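Local coordinates for CRISPR-associated protein, Cse1 family (Acidimicrobium ferrooxidans, PDB 4H3T) that probably serves as the large Cse1 subunit of a type I-E CRISPR Cascade complex, which recognises invading DNA under the guidance of CRISPR RNA, at residues A[49-54]-A[377-382]. The protein carries 1 engineered substitution. Residues are numbered along the deposited sequence; the frame is centred on the assembly and turned at random.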
loop_
_atom_site.group_PDB
_atom_site.type_symbol
_atom_site.label_atom_id
_atom_site.label_comp_id
_atom_site.label_asym_id
_atom_site.label_seq_id
_atom_site.Cartn_x
_atom_site.Cartn_y
_atom_site.Cartn_z
ATOM N N PHE A 49 7.385 3.966 9.746
ATOM C CA PHE A 49 6.126 3.239 9.889
ATOM C C PHE A 49 5.463 3.193 8.534
ATOM O O PHE A 49 5.510 4.183 7.831
ATOM C CB PHE A 49 5.279 3.934 10.986
ATOM C CG PHE A 49 4.083 3.092 11.364
ATOM C CD1 PHE A 49 4.221 2.020 12.242
ATOM C CD2 PHE A 49 2.872 3.240 10.695
ATOM C CE1 PHE A 49 3.135 1.207 12.545
ATOM C CE2 PHE A 49 1.813 2.390 10.945
ATOM C CZ PHE A 49 1.934 1.391 11.890
ATOM N N PRO A 50 4.893 2.044 8.137
ATOM C CA PRO A 50 4.463 1.869 6.741
ATOM C C PRO A 50 3.409 2.800 6.194
ATOM O O PRO A 50 3.496 3.146 5.051
ATOM C CB PRO A 50 3.935 0.442 6.701
ATOM C CG PRO A 50 4.503 -0.223 7.890
ATOM C CD PRO A 50 4.798 0.781 8.902
ATOM N N THR A 51 2.504 3.276 7.005
ATOM C CA THR A 51 1.435 4.138 6.522
ATOM C C THR A 51 1.962 5.522 6.175
ATOM O O THR A 51 1.349 6.266 5.431
ATOM C CB THR A 51 0.324 4.251 7.540
ATOM O OG1 THR A 51 0.859 4.679 8.752
ATOM C CG2 THR A 51 -0.385 2.980 7.754
ATOM N N LEU A 52 3.092 5.880 6.717
ATOM C CA LEU A 52 3.626 7.192 6.411
ATOM C C LEU A 52 4.028 7.356 4.910
ATOM O O LEU A 52 4.004 8.466 4.383
ATOM C CB LEU A 52 4.844 7.475 7.288
ATOM C CG LEU A 52 4.585 7.658 8.820
ATOM C CD1 LEU A 52 5.942 7.803 9.584
ATOM C CD2 LEU A 52 3.837 8.923 9.065
ATOM N N GLU A 53 4.542 6.318 4.286
ATOM C CA GLU A 53 5.088 6.478 2.943
ATOM C C GLU A 53 4.012 6.808 1.906
ATOM O O GLU A 53 4.185 7.811 1.241
ATOM C CB GLU A 53 5.951 5.281 2.554
ATOM C CG GLU A 53 6.672 5.559 1.250
ATOM C CD GLU A 53 7.764 4.564 0.933
ATOM O OE1 GLU A 53 8.108 3.782 1.839
ATOM O OE2 GLU A 53 8.297 4.578 -0.202
ATOM N N PRO A 54 2.881 6.102 1.804
ATOM C CA PRO A 54 1.834 6.514 0.825
ATOM C C PRO A 54 1.301 7.921 1.127
ATOM O O PRO A 54 1.029 8.730 0.245
ATOM C CB PRO A 54 0.727 5.455 1.032
ATOM C CG PRO A 54 1.380 4.331 1.681
ATOM C CD PRO A 54 2.535 4.819 2.462
ATOM N N ASP A 377 -6.469 -3.998 12.663
ATOM C CA ASP A 377 -6.159 -5.402 12.952
ATOM C C ASP A 377 -5.048 -5.938 12.097
ATOM O O ASP A 377 -4.344 -6.817 12.520
ATOM C CB ASP A 377 -7.391 -6.267 12.723
ATOM C CG ASP A 377 -8.397 -6.243 13.848
ATOM O OD1 ASP A 377 -8.233 -5.407 14.785
ATOM O OD2 ASP A 377 -9.348 -7.050 13.799
ATOM N N ASP A 378 -4.916 -5.481 10.882
ATOM C CA ASP A 378 -3.888 -6.010 10.002
ATOM C C ASP A 378 -3.459 -4.975 9.042
ATOM O O ASP A 378 -4.255 -4.137 8.643
ATOM C CB ASP A 378 -4.388 -7.234 9.225
ATOM C CG ASP A 378 -3.371 -8.369 9.274
ATOM O OD1 ASP A 378 -2.166 -8.121 8.917
ATOM O OD2 ASP A 378 -3.750 -9.488 9.721
ATOM N N LEU A 379 -2.212 -5.009 8.684
ATOM C CA LEU A 379 -1.680 -4.065 7.727
ATOM C C LEU A 379 -0.825 -4.841 6.739
ATOM O O LEU A 379 0.024 -5.610 7.188
ATOM C CB LEU A 379 -0.853 -3.019 8.485
ATOM C CG LEU A 379 -0.330 -1.803 7.717
ATOM C CD1 LEU A 379 -1.478 -0.907 7.271
ATOM C CD2 LEU A 379 0.592 -1.011 8.620
ATOM N N ALA A 380 -1.155 -4.790 5.445
ATOM C CA ALA A 380 -0.328 -5.382 4.382
ATOM C C ALA A 380 0.591 -4.254 3.874
ATOM O O ALA A 380 0.147 -3.105 3.648
ATOM C CB ALA A 380 -1.206 -5.928 3.249
ATOM N N TYR A 381 1.859 -4.549 3.741
ATOM C CA TYR A 381 2.864 -3.558 3.338
ATOM C C TYR A 381 3.974 -4.327 2.605
ATOM O O TYR A 381 4.408 -5.338 3.117
ATOM C CB TYR A 381 3.360 -2.831 4.575
ATOM C CG TYR A 381 4.745 -2.272 4.391
ATOM C CD1 TYR A 381 5.006 -1.314 3.416
ATOM C CD2 TYR A 381 5.812 -2.724 5.165
ATOM C CE1 TYR A 381 6.303 -0.881 3.152
ATOM C CE2 TYR A 381 7.113 -2.256 4.945
ATOM C CZ TYR A 381 7.355 -1.346 3.917
ATOM O OH TYR A 381 8.613 -0.861 3.625
ATOM N N ASP A 382 4.312 -3.964 1.363
ATOM C CA ASP A 382 5.316 -4.735 0.611
ATOM C C ASP A 382 5.774 -3.993 -0.576
ATOM O O ASP A 382 5.167 -2.992 -0.948
ATOM C CB ASP A 382 4.702 -6.100 0.175
ATOM C CG ASP A 382 5.655 -7.316 0.110
ATOM O OD1 ASP A 382 6.903 -7.112 -0.071
ATOM O OD2 ASP A 382 5.159 -8.482 0.280
#
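Carbon-to-carbon packing joins residues 49-54 to strand segment 377-382; no hydrogen bond crosses between them. The main aromatic contact is a CH-pi interaction: Pro-50 lies over one face of the Tyr-381 ring, its CB 4.0 Å from the ring centroid and 25° off the normal. Displaced toward the rim, Pro-50 CB comes nearest to Tyr-381 CG, at 3.7 Å, while Pro-50 CG reaches across to Tyr-381 CD2.

Apolar packing continues two residues back along the strand. Leu-379, with CG anti to its backbone N (chi1 -172°), extends its two methyls among three side chains. Leu-379 CD2 meets Pro-50 CG at 4.1 Å and approaches Phe-49 CZ obliquely, whereas Leu-379 CD1 touches Thr-51 CG2, also at 4.1 Å.

Polar bonds shape the loop side. A type I turn from Phe-49 to Leu-52 is closed by Leu-52 N to Phe-49 O (3.2 Å), and Thr-51 OG1, at the edge of the Phe-49 ring, is hydrogen-bonded to Glu-166. Glu-53 forms a salt bridge with Arg-383, farther along the strand. The contact thus packs a proline-containing beta turn leading into helix 52-68 against outermost strand 375-387 of a three-stranded antiparallel sheet.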